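Sulfite dehydrogenase (Paracoccus pantotrophus, PDB 2XTS) probably oxidises sulfane sulfur bound to a carrier protein in the Sox pathway, passing electrons from a molybdenum cofactor to heme c. Local coordinates at residues A[38-43]-A[135-140]; A[55-60]-A[68-73]; A[115-120]-A[141-146]. All coordinates share one frame; numbering follows the deposited sequence.

Interaction 1: residues A[38-43]-A[135-140]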
loop_
_atom_site.group_PDB
_atom_site.type_symbol
_atom_site.label_atom_id
_atom_site.label_comp_id
_atom_site.label_asym_id
_atom_site.label_seq_id
_atom_site.Cartn_x
_atom_site.Cartn_y
_atom_site.Cartn_z
ATOM N N LYS A 38 11.238 -2.912 9.014
ATOM C CA LYS A 38 12.134 -2.295 8.055
ATOM C C LYS A 38 12.856 -3.383 7.311
ATOM O O LYS A 38 12.805 -4.549 7.695
ATOM C CB LYS A 38 13.139 -1.403 8.778
ATOM C CG LYS A 38 14.034 -2.148 9.765
ATOM C CD LYS A 38 15.075 -1.222 10.347
ATOM C CE LYS A 38 15.822 -1.879 11.498
ATOM N NZ LYS A 38 16.915 -0.983 11.993
ATOM N N ARG A 39 13.528 -2.990 6.235
ATOM C CA ARG A 39 14.368 -3.914 5.503
ATOM C C ARG A 39 15.602 -4.218 6.315
ATOM O O ARG A 39 16.165 -3.329 6.951
ATOM C CB ARG A 39 14.832 -3.324 4.191
ATOM C CG ARG A 39 13.746 -2.937 3.269
ATOM C CD ARG A 39 14.186 -1.644 2.527
ATOM N NE ARG A 39 13.351 -1.452 1.404
ATOM C CZ ARG A 39 13.245 -0.350 0.684
ATOM N NH1 ARG A 39 12.447 -0.433 -0.338
ATOM N NH2 ARG A 39 13.887 0.792 0.972
ATOM N N GLN A 40 16.031 -5.475 6.284
ATOM C CA GLN A 40 17.274 -5.898 6.915
ATOM C C GLN A 40 18.227 -6.380 5.847
ATOM O O GLN A 40 17.824 -6.935 4.835
ATOM C CB GLN A 40 17.034 -7.022 7.903
ATOM C CG GLN A 40 16.182 -6.661 9.117
ATOM C CD GLN A 40 16.918 -5.934 10.208
ATOM O OE1 GLN A 40 18.128 -5.765 10.166
ATOM N NE2 GLN A 40 16.182 -5.528 11.208
ATOM N N TYR A 41 19.505 -6.272 6.158
ATOM C CA TYR A 41 20.609 -6.605 5.278
ATOM C C TYR A 41 21.505 -7.619 5.987
ATOM O O TYR A 41 21.817 -7.426 7.163
ATOM C CB TYR A 41 21.363 -5.314 4.962
ATOM C CG TYR A 41 22.653 -5.491 4.210
ATOM C CD1 TYR A 41 22.683 -6.057 2.953
ATOM C CD2 TYR A 41 23.832 -5.043 4.749
ATOM C CE1 TYR A 41 23.868 -6.203 2.268
ATOM C CE2 TYR A 41 25.015 -5.167 4.070
ATOM C CZ TYR A 41 25.030 -5.752 2.837
ATOM O OH TYR A 41 26.242 -5.862 2.177
ATOM N N VAL A 42 21.844 -8.705 5.298
ATOM C CA VAL A 42 22.754 -9.739 5.809
ATOM C C VAL A 42 24.039 -9.633 4.982
ATOM O O VAL A 42 24.119 -10.106 3.849
ATOM C CB VAL A 42 22.150 -11.170 5.692
ATOM C CG1 VAL A 42 23.120 -12.216 6.269
ATOM C CG2 VAL A 42 20.787 -11.266 6.364
ATOM N N GLU A 43 25.060 -9.019 5.554
ATOM C CA GLU A 43 26.236 -8.687 4.749
ATOM C C GLU A 43 26.958 -9.909 4.143
ATOM O O GLU A 43 27.443 -9.860 2.990
ATOM C CB GLU A 43 27.218 -7.873 5.585
ATOM C CG GLU A 43 28.468 -7.395 4.815
ATOM C CD GLU A 43 29.712 -7.330 5.684
ATOM O OE1 GLU A 43 30.795 -7.723 5.202
ATOM O OE2 GLU A 43 29.605 -6.895 6.850
ATOM N N GLY A 135 14.631 -16.380 11.372
ATOM C CA GLY A 135 13.530 -15.455 11.136
ATOM C C GLY A 135 13.003 -15.555 9.736
ATOM O O GLY A 135 13.787 -15.556 8.793
ATOM N N CYS A 136 11.681 -15.551 9.584
ATOM C CA CYS A 136 11.099 -15.607 8.258
ATOM C C CYS A 136 11.406 -14.366 7.424
ATOM O O CYS A 136 11.404 -14.456 6.202
ATOM C CB CYS A 136 9.587 -15.892 8.291
ATOM S SG CYS A 136 8.601 -14.659 9.139
ATOM N N GLN A 137 11.714 -13.226 8.035
ATOM C CA GLN A 137 12.205 -12.094 7.245
ATOM C C GLN A 137 13.385 -12.553 6.389
ATOM O O GLN A 137 13.508 -12.199 5.205
ATOM C CB GLN A 137 12.659 -10.965 8.174
ATOM C CG GLN A 137 13.320 -9.824 7.442
ATOM C CD GLN A 137 13.276 -8.515 8.193
ATOM O OE1 GLN A 137 13.204 -8.519 9.424
ATOM N NE2 GLN A 137 13.313 -7.406 7.463
ATOM N N TYR A 138 14.264 -13.361 6.989
ATOM C CA TYR A 138 15.507 -13.782 6.325
ATOM C C TYR A 138 15.308 -14.983 5.410
ATOM O O TYR A 138 15.876 -15.052 4.331
ATOM C CB TYR A 138 16.599 -14.072 7.381
ATOM C CG TYR A 138 16.780 -12.903 8.297
ATOM C CD1 TYR A 138 17.402 -11.751 7.855
ATOM C CD2 TYR A 138 16.275 -12.921 9.574
ATOM C CE1 TYR A 138 17.525 -10.657 8.670
ATOM C CE2 TYR A 138 16.365 -11.813 10.390
ATOM C CZ TYR A 138 17.012 -10.693 9.936
ATOM O OH TYR A 138 17.111 -9.569 10.711
ATOM N N THR A 139 14.539 -15.964 5.866
ATOM C CA THR A 139 14.412 -17.198 5.111
ATOM C C THR A 139 13.299 -17.179 4.054
ATOM O O THR A 139 13.309 -18.015 3.149
ATOM C CB THR A 139 14.285 -18.418 6.070
ATOM O OG1 THR A 139 13.245 -18.221 7.029
ATOM C CG2 THR A 139 15.570 -18.642 6.822
ATOM N N GLN A 140 12.381 -16.193 4.114
ATOM C CA GLN A 140 11.302 -16.063 3.149
ATOM C C GLN A 140 11.051 -14.628 2.676
ATOM O O GLN A 140 10.133 -14.415 1.898
ATOM C CB GLN A 140 10.004 -16.684 3.700
ATOM C CG GLN A 140 9.915 -18.223 3.694
ATOM C CD GLN A 140 10.586 -18.873 4.906
ATOM O OE1 GLN A 140 10.833 -18.233 5.920
ATOM N NE2 GLN A 140 10.823 -20.167 4.819
HETATM O O HOH W 1 13.392 -6.030 10.667
#
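The short helix 136-140 meets an extended arm, residues 38-43, from the N-terminal part of the chain. Gly135 sits at the N-cap of this helix, and its O accepts from both Tyr138 N and Thr139 N. A side chain at this glycine would be jammed against the preceding carbonyl. Gln137 carries the main polar link. Its CG is anti to the backbone N and the chain is extended beyond, so the amide reaches straight out to the arm. NE2 donates to Lys38 O at 2.9 Å, with an N-H...O angle of 145°. The acceptor lies close to the amide plane, and the donor lies in the carbonyl plane. NE2 also donates to Phe55 O, while OE1 is held by Gln274 NE2. Water 1 joins the two glutamines, 2.8 Å from Gln137 OE1 and 2.9 Å from Gln40 NE2. These partners fix which way round the Gln137 amide sits. The Gln40 chain bends at its second torsion (-80°), and its CG lies 3.4 Å from Gln137 NE2. The two side chains cross at about a right angle, with amide planes 80° apart. Gln40 CG also lies 3.4 Å from Tyr138 OH. Val42 CG2 meets Tyr138 CD1 obliquely at 3.7 Å. The tyrosine hydroxyl is bonded to Ala193 O of the cytochrome chain. Replacing Gln137 by an alanine would remove the donor to Lys38 O and Phe55 O and would probably loosen the arm from the helix. The contact is mostly buried and borders both the cytochrome chain and the second subunit. The helix belongs to the molybdopterin-binding part of the chain. With its N-cap glycine, it sends one side-chain amide to the main-chain carbonyls of two irregular segments.

Interaction 2: residues A[55-60]-A[68-73]. With MTE (phosphonic acidmono-(2-amino-5,6-dimercapto-4-oxo-3,7,8a,9,10,10a-hexahydro-4H-8-oxa-1,3,9,10-tetraaza-anthracen-7-ylmethyl)ester), chain E.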
loop_
_atom_site.group_PDB
_atom_site.type_symbol
_atom_site.label_atom_id
_atom_site.label_comp_id
_atom_site.label_asym_id
_atom_site.label_seq_id
_atom_site.Cartn_x
_atom_site.Cartn_y
_atom_site.Cartn_z
ATOM N N PHE A 55 15.749 -7.684 2.827
ATOM C CA PHE A 55 14.657 -8.581 3.156
ATOM C C PHE A 55 13.449 -7.834 3.704
ATOM O O PHE A 55 13.588 -7.008 4.600
ATOM C CB PHE A 55 15.142 -9.594 4.208
ATOM C CG PHE A 55 16.230 -10.493 3.719
ATOM C CD1 PHE A 55 17.560 -10.125 3.854
ATOM C CD2 PHE A 55 15.924 -11.684 3.085
ATOM C CE1 PHE A 55 18.568 -10.930 3.341
ATOM C CE2 PHE A 55 16.934 -12.501 2.609
ATOM C CZ PHE A 55 18.241 -12.120 2.737
ATOM N N THR A 56 12.274 -8.135 3.161
ATOM C CA THR A 56 11.021 -7.558 3.639
ATOM C C THR A 56 10.691 -8.094 5.037
ATOM O O THR A 56 10.852 -9.279 5.276
ATOM C CB THR A 56 9.855 -7.994 2.712
ATOM O OG1 THR A 56 10.169 -7.662 1.358
ATOM C CG2 THR A 56 8.530 -7.378 3.114
ATOM N N PRO A 57 10.212 -7.231 5.952
ATOM C CA PRO A 57 9.874 -7.664 7.320
ATOM C C PRO A 57 8.546 -8.408 7.382
ATOM O O PRO A 57 7.655 -8.003 8.113
ATOM C CB PRO A 57 9.827 -6.347 8.097
ATOM C CG PRO A 57 9.388 -5.361 7.103
ATOM C CD PRO A 57 10.099 -5.762 5.822
ATOM N N ILE A 58 8.463 -9.540 6.682
ATOM C CA ILE A 58 7.223 -10.297 6.634
ATOM C C ILE A 58 6.796 -10.899 7.970
ATOM O O ILE A 58 5.678 -11.299 8.101
ATOM C CB ILE A 58 7.251 -11.381 5.534
ATOM C CG1 ILE A 58 8.366 -12.410 5.763
ATOM C CG2 ILE A 58 7.329 -10.741 4.135
ATOM C CD1 ILE A 58 8.185 -13.682 4.979
ATOM N N HIS A 59 7.682 -11.000 8.954
ATOM C CA HIS A 59 7.272 -11.426 10.284
ATOM C C HIS A 59 6.268 -10.482 10.917
ATOM O O HIS A 59 5.455 -10.902 11.715
ATOM C CB HIS A 59 8.498 -11.557 11.171
ATOM C CG HIS A 59 9.195 -10.263 11.430
ATOM N ND1 HIS A 59 9.796 -9.544 10.424
ATOM C CD2 HIS A 59 9.471 -9.613 12.588
ATOM C CE1 HIS A 59 10.358 -8.469 10.936
ATOM N NE2 HIS A 59 10.185 -8.486 12.251
ATOM N N ALA A 60 6.375 -9.194 10.605
ATOM C CA ALA A 60 5.619 -8.150 11.309
ATOM C C ALA A 60 4.418 -7.652 10.540
ATOM O O ALA A 60 3.572 -6.981 11.105
ATOM C CB ALA A 60 6.529 -6.975 11.648
ATOM N N GLN A 68 5.531 -0.283 0.384
ATOM C CA GLN A 68 6.613 -0.186 -0.548
ATOM C C GLN A 68 7.895 0.316 0.090
ATOM O O GLN A 68 8.978 -0.037 -0.377
ATOM C CB GLN A 68 6.224 0.608 -1.802
ATOM C CG GLN A 68 5.492 1.897 -1.567
ATOM C CD GLN A 68 3.973 1.786 -1.536
ATOM O OE1 GLN A 68 3.415 0.789 -1.075
ATOM N NE2 GLN A 68 3.308 2.804 -2.050
ATOM N N GLY A 69 7.799 1.092 1.158
ATOM C CA GLY A 69 8.991 1.540 1.830
ATOM C C GLY A 69 9.798 0.449 2.514
ATOM O O GLY A 69 10.983 0.647 2.775
ATOM N N CYS A 70 9.169 -0.676 2.845
ATOM C CA CYS A 70 9.936 -1.798 3.389
ATOM C C CYS A 70 9.919 -3.046 2.530
ATOM O O CYS A 70 10.333 -4.108 2.965
ATOM C CB CYS A 70 9.504 -2.155 4.799
ATOM S SG CYS A 70 7.813 -2.683 5.028
ATOM N N ALA A 71 9.489 -2.903 1.288
ATOM C CA ALA A 71 9.500 -3.980 0.315
ATOM C C ALA A 71 10.934 -4.214 -0.158
ATOM O O ALA A 71 11.660 -3.262 -0.489
ATOM C CB ALA A 71 8.594 -3.646 -0.844
ATOM N N PHE A 72 11.346 -5.481 -0.183
ATOM C CA PHE A 72 12.743 -5.822 -0.447
ATOM C C PHE A 72 13.254 -5.261 -1.756
ATOM O O PHE A 72 12.482 -4.978 -2.688
ATOM C CB PHE A 72 13.002 -7.339 -0.410
ATOM C CG PHE A 72 12.746 -8.064 -1.711
ATOM C CD1 PHE A 72 11.486 -8.242 -2.222
ATOM C CD2 PHE A 72 13.807 -8.598 -2.416
ATOM C CE1 PHE A 72 11.291 -8.913 -3.409
ATOM C CE2 PHE A 72 13.607 -9.267 -3.586
ATOM C CZ PHE A 72 12.366 -9.435 -4.094
ATOM N N GLU A 73 14.576 -5.155 -1.824
ATOM C CA GLU A 73 15.349 -4.715 -2.987
ATOM C C GLU A 73 16.313 -5.795 -3.382
ATOM O O GLU A 73 16.955 -6.407 -2.547
ATOM C CB GLU A 73 16.219 -3.526 -2.593
ATOM C CG GLU A 73 15.494 -2.290 -2.129
ATOM C CD GLU A 73 16.464 -1.274 -1.557
ATOM O OE1 GLU A 73 17.336 -0.750 -2.285
ATOM O OE2 GLU A 73 16.365 -0.990 -0.363
HETATM N N1 MTE E . 16.349 -5.152 -12.956
HETATM C C2 MTE E . 17.495 -4.530 -13.210
HETATM N N2 MTE E . 17.537 -3.631 -14.217
HETATM N N3 MTE E . 18.606 -4.750 -12.481
HETATM C C4 MTE E . 18.640 -5.637 -11.445
HETATM O O4 MTE E . 19.706 -5.774 -10.810
HETATM N N5 MTE E . 17.343 -7.363 -10.165
HETATM C C6 MTE E . 16.295 -8.322 -10.428
HETATM C C7 MTE E . 14.942 -7.714 -10.760
HETATM N N8 MTE E . 15.086 -6.713 -11.785
HETATM C C9 MTE E . 17.434 -6.376 -11.129
HETATM C C10 MTE E . 16.261 -6.090 -11.965
HETATM C "C1'" MTE E . 16.115 -9.330 -9.307
HETATM S "S1'" MTE E . 17.298 -10.606 -9.123
HETATM C "C2'" MTE E . 15.026 -9.315 -8.502
HETATM S "S2'" MTE E . 14.721 -10.556 -7.352
HETATM C "C3'" MTE E . 14.020 -8.194 -8.642
HETATM O "O3'" MTE E . 14.400 -7.165 -9.571
HETATM C "C4'" MTE E . 13.828 -7.499 -7.308
HETATM O "O4'" MTE E . 12.811 -6.494 -7.429
HETATM P P MTE E . 12.776 -5.391 -6.266
HETATM O O1P MTE E . 12.500 -6.288 -5.022
HETATM O O2P MTE E . 14.107 -4.727 -6.132
HETATM O O3P MTE E . 11.611 -4.521 -6.592
#
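The two irregular segments come closest at Thr56 and Phe72, whose CA atoms lie 4.8 Å apart. They are joined by a backbone-to-side-chain hydrogen bond: Phe72 N donates to Thr56 OG1 at 2.9 Å, with an N-H...O angle of 142°. OG1 stands beside its own backbone N, anti to the carbonyl carbon. The same hydroxyl bonds Ile143 O, so it links both segments to strand 143-152. Thr56 CA adds a CH...O contact to Cys70 O at 3.6 Å. Next to it, Pro57 lies against Cys70. Pro57 CD is 3.3 Å from Cys70 O, and Pro57 CG is 3.7 Å from Cys70 SG. Cys70 SG takes the crowded position between N and the carbonyl carbon, which puts it against the proline ring. Pro57 is the centre of an inverse gamma turn. The segment 68-73 then leads into the molybdopterin pocket, to which Phe72 and Glu73 belong. Phe72 CG also occupies the crowded position (chi1 86°). Its CB faces Thr56 OG1, but the ring leads away from the 55-60 segment to the cofactor phosphate. MTE O1P sits over the centre of one ring face, 3.3 Å from CE1 of Phe72. The same phosphate oxygen is 2.7 Å from Phe72 O, so backbone and ring of one residue both meet it; the acid group probably holds a proton there. The Phe72 ring also meets that of His144, their planes at about 50°. Glu73 CA is 3.4 Å from MTE O2P, and the Glu73 backbone N is bonded to Asn54 OD1.

Interaction 3: residues A[115-120]-A[141-146]. With MTE (phosphonic acidmono-(2-amino-5,6-dimercapto-4-oxo-3,7,8a,9,10,10a-hexahydro-4H-8-oxa-1,3,9,10-tetraaza-anthracen-7-ylmethyl)ester), chain E; 2MO (molybdenum (IV)oxide), chain F.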
loop_
_atom_site.group_PDB
_atom_site.type_symbol
_atom_site.label_atom_id
_atom_site.label_comp_id
_atom_site.label_asym_id
_atom_site.label_seq_id
_atom_site.Cartn_x
_atom_site.Cartn_y
_atom_site.Cartn_z
ATOM N N THR A 115 -2.317 -7.414 -9.474
ATOM C CA THR A 115 -1.735 -7.530 -8.145
ATOM C C THR A 115 -0.937 -8.827 -8.147
ATOM O O THR A 115 -1.459 -9.886 -8.445
ATOM C CB THR A 115 -2.825 -7.528 -7.071
ATOM O OG1 THR A 115 -3.486 -6.284 -7.188
ATOM C CG2 THR A 115 -2.231 -7.644 -5.687
ATOM N N ALA A 116 0.349 -8.745 -7.847
ATOM C CA ALA A 116 1.257 -9.860 -8.070
ATOM C C ALA A 116 2.403 -9.842 -7.119
ATOM O O ALA A 116 2.959 -8.782 -6.812
ATOM C CB ALA A 116 1.799 -9.818 -9.503
ATOM N N PHE A 117 2.822 -11.043 -6.724
ATOM C CA PHE A 117 3.999 -11.170 -5.918
ATOM C C PHE A 117 5.252 -11.206 -6.792
ATOM O O PHE A 117 5.286 -11.850 -7.856
ATOM C CB PHE A 117 3.942 -12.430 -5.009
ATOM C CG PHE A 117 4.110 -13.755 -5.735
ATOM C CD1 PHE A 117 5.372 -14.235 -6.083
ATOM C CD2 PHE A 117 3.005 -14.521 -6.070
ATOM C CE1 PHE A 117 5.518 -15.440 -6.748
ATOM C CE2 PHE A 117 3.161 -15.690 -6.735
ATOM C CZ PHE A 117 4.411 -16.151 -7.092
ATOM N N CYS A 118 6.288 -10.519 -6.309
ATOM C CA CYS A 118 7.627 -10.564 -6.886
ATOM C C CYS A 118 8.492 -11.310 -5.886
ATOM O O CYS A 118 8.760 -10.775 -4.818
ATOM C CB CYS A 118 8.159 -9.151 -7.098
ATOM S SG CYS A 118 9.828 -9.097 -7.765
ATOM N N GLU A 119 8.822 -12.571 -6.186
ATOM C CA GLU A 119 9.636 -13.399 -5.311
ATOM C C GLU A 119 10.974 -13.639 -5.988
ATOM O O GLU A 119 11.035 -14.165 -7.099
ATOM C CB GLU A 119 8.974 -14.725 -4.967
ATOM C CG GLU A 119 9.791 -15.527 -3.975
ATOM C CD GLU A 119 9.213 -16.877 -3.594
ATOM O OE1 GLU A 119 8.354 -17.415 -4.335
ATOM O OE2 GLU A 119 9.676 -17.387 -2.540
ATOM N N CYS A 120 12.053 -13.255 -5.323
ATOM C CA CYS A 120 13.378 -13.565 -5.863
ATOM C C CYS A 120 13.535 -15.088 -5.992
ATOM O O CYS A 120 13.136 -15.838 -5.129
ATOM C CB CYS A 120 14.440 -13.023 -4.930
ATOM S SG CYS A 120 16.132 -13.218 -5.568
ATOM N N GLY A 141 11.826 -13.659 3.154
ATOM C CA GLY A 141 11.500 -12.263 2.923
ATOM C C GLY A 141 12.016 -11.608 1.653
ATOM O O GLY A 141 11.872 -10.411 1.497
ATOM N N MET A 142 12.568 -12.366 0.711
ATOM C CA MET A 142 12.870 -11.828 -0.612
ATOM C C MET A 142 11.586 -11.891 -1.459
ATOM O O MET A 142 11.514 -12.591 -2.474
ATOM C CB MET A 142 14.006 -12.579 -1.325
ATOM C CG MET A 142 15.246 -12.812 -0.556
ATOM S SD MET A 142 16.423 -13.659 -1.668
ATOM C CE MET A 142 17.640 -14.263 -0.504
ATOM N N ILE A 143 10.565 -11.143 -1.036
ATOM C CA ILE A 143 9.294 -11.141 -1.690
ATOM C C ILE A 143 8.581 -9.837 -1.351
ATOM O O ILE A 143 8.716 -9.298 -0.252
ATOM C CB ILE A 143 8.446 -12.370 -1.219
ATOM C CG1 ILE A 143 7.232 -12.588 -2.105
ATOM C CG2 ILE A 143 8.035 -12.280 0.260
ATOM C CD1 ILE A 143 6.697 -14.009 -2.001
ATOM N N HIS A 144 7.775 -9.371 -2.290
ATOM C CA HIS A 144 6.837 -8.289 -2.040
ATOM C C HIS A 144 5.613 -8.479 -2.926
ATOM O O HIS A 144 5.633 -9.281 -3.854
ATOM C CB HIS A 144 7.474 -6.874 -2.142
ATOM C CG HIS A 144 8.079 -6.493 -3.450
ATOM N ND1 HIS A 144 7.372 -6.463 -4.633
ATOM C CD2 HIS A 144 9.299 -5.978 -3.718
ATOM C CE1 HIS A 144 8.159 -5.989 -5.583
ATOM N NE2 HIS A 144 9.333 -5.689 -5.056
ATOM N N ASN A 145 4.542 -7.759 -2.613
ATOM C CA ASN A 145 3.258 -7.930 -3.268
ATOM C C ASN A 145 2.586 -6.589 -3.362
ATOM O O ASN A 145 2.267 -5.990 -2.370
ATOM C CB ASN A 145 2.415 -8.918 -2.459
ATOM C CG ASN A 145 1.105 -9.325 -3.124
ATOM O OD1 ASN A 145 0.015 -8.856 -2.722
ATOM N ND2 ASN A 145 1.171 -10.216 -4.050
ATOM N N MET A 146 2.402 -6.131 -4.578
ATOM C CA MET A 146 1.887 -4.797 -4.828
ATOM C C MET A 146 0.804 -4.825 -5.904
ATOM O O MET A 146 0.726 -5.723 -6.751
ATOM C CB MET A 146 3.009 -3.841 -5.269
ATOM C CG MET A 146 4.182 -3.873 -4.329
ATOM S SD MET A 146 5.333 -2.533 -4.682
ATOM C CE MET A 146 6.631 -2.930 -3.512
HETATM N N1 MTE E . 16.349 -5.152 -12.956
HETATM C C2 MTE E . 17.495 -4.530 -13.210
HETATM N N2 MTE E . 17.537 -3.631 -14.217
HETATM N N3 MTE E . 18.606 -4.750 -12.481
HETATM C C4 MTE E . 18.640 -5.637 -11.445
HETATM O O4 MTE E . 19.706 -5.774 -10.810
HETATM N N5 MTE E . 17.343 -7.363 -10.165
HETATM C C6 MTE E . 16.295 -8.322 -10.428
HETATM C C7 MTE E . 14.942 -7.714 -10.760
HETATM N N8 MTE E . 15.086 -6.713 -11.785
HETATM C C9 MTE E . 17.434 -6.376 -11.129
HETATM C C10 MTE E . 16.261 -6.090 -11.965
HETATM C "C1'" MTE E . 16.115 -9.330 -9.307
HETATM S "S1'" MTE E . 17.298 -10.606 -9.123
HETATM C "C2'" MTE E . 15.026 -9.315 -8.502
HETATM S "S2'" MTE E . 14.721 -10.556 -7.352
HETATM C "C3'" MTE E . 14.020 -8.194 -8.642
HETATM O "O3'" MTE E . 14.400 -7.165 -9.571
HETATM C "C4'" MTE E . 13.828 -7.499 -7.308
HETATM O "O4'" MTE E . 12.811 -6.494 -7.429
HETATM P P MTE E . 12.776 -5.391 -6.266
HETATM O O1P MTE E . 12.500 -6.288 -5.022
HETATM O O2P MTE E . 14.107 -4.727 -6.132
HETATM O O3P MTE E . 11.611 -4.521 -6.592
HETATM MO MO 2MO F . 16.319 -12.271 -7.750
HETATM O OT1 2MO F . 15.530 -13.499 -8.793
HETATM O OT2 2MO F . 18.208 -12.658 -7.407
HETATM O O HOH W 2 5.018 -7.032 -6.083
#
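The His144 ring has Met146 CE over the centre of one face, while MTE O3P and water 2 lie at its edge, in plane. NE2 donates to MTE O3P at 3.0 Å, and at 177° the bond is almost straight. On the other nitrogen, ND1, water 2 sits 2.8 Å away, and this water also donates to Ala116 O. The ring is thus held at both nitrogens. CG of His144 stands in the crowded position between N and the carbonyl carbon (chi1 60°). This brings CE1 within 3.5 Å of Cys118 CB, obliquely to the ring. The phosphate would probably favour a protonated imidazole. Phe117, on the other face of the sheet, has Glu119 N at its ring edge, in plane, and meets Trp291 edge-to-face. Ile143 CD1 packs against Glu119 CB. The Glu119 carboxylate is bonded to Trp291 and Asn123 and forms a salt bridge with Lys265. Strands 115-119 and 143-146 run antiparallel, at 165°. Cys118 and His144 form a hydrogen-bonded pair, with Cys118 N to His144 O at 2.8 Å. Just beyond the strand, Cys120 N bonds Met142 O at 3.0 Å. Cys120 SG, anti to its backbone N, binds the molybdenum at 2.4 Å. S1' and S2' of the pterin dithiolene are its other sulfur ligands, as in the sulfite oxidase family. Met142 CB lies 3.7 Å from Cys120 CB. The antiparallel pair therefore holds the metal at one end and the phosphate on its Cys118-His144 face. Strand 112-119 pairs with strand 143-152, which follows helix 136-140 and also pairs with strand 193-198.

In the fold
Along the chain the order is 38-43, 55-60, 68-73, 115-120, 135-140, 141-146. Interaction 2 falls within the span bridged by interaction 1. Interactions 1 and 3 alternate, because 115-120 falls between 38-43 and 135-140. A short turn at 141-142 separates helix 136-140 from strand 143-152. Centres lie about 8 Å apart for interactions 1 and 2, about 10 Å for 2 and 3, and about 14 Å for 1 and 3. Interaction 2 touches both others; Thr56 N donates a probable hydrogen bond to Gly141 O. Interactions 2 and 3 both meet the cofactor phosphate. Interactions 1 and 2 both reach the second subunit and the cytochrome chain. The series thus runs from these interfaces to the molybdenum site.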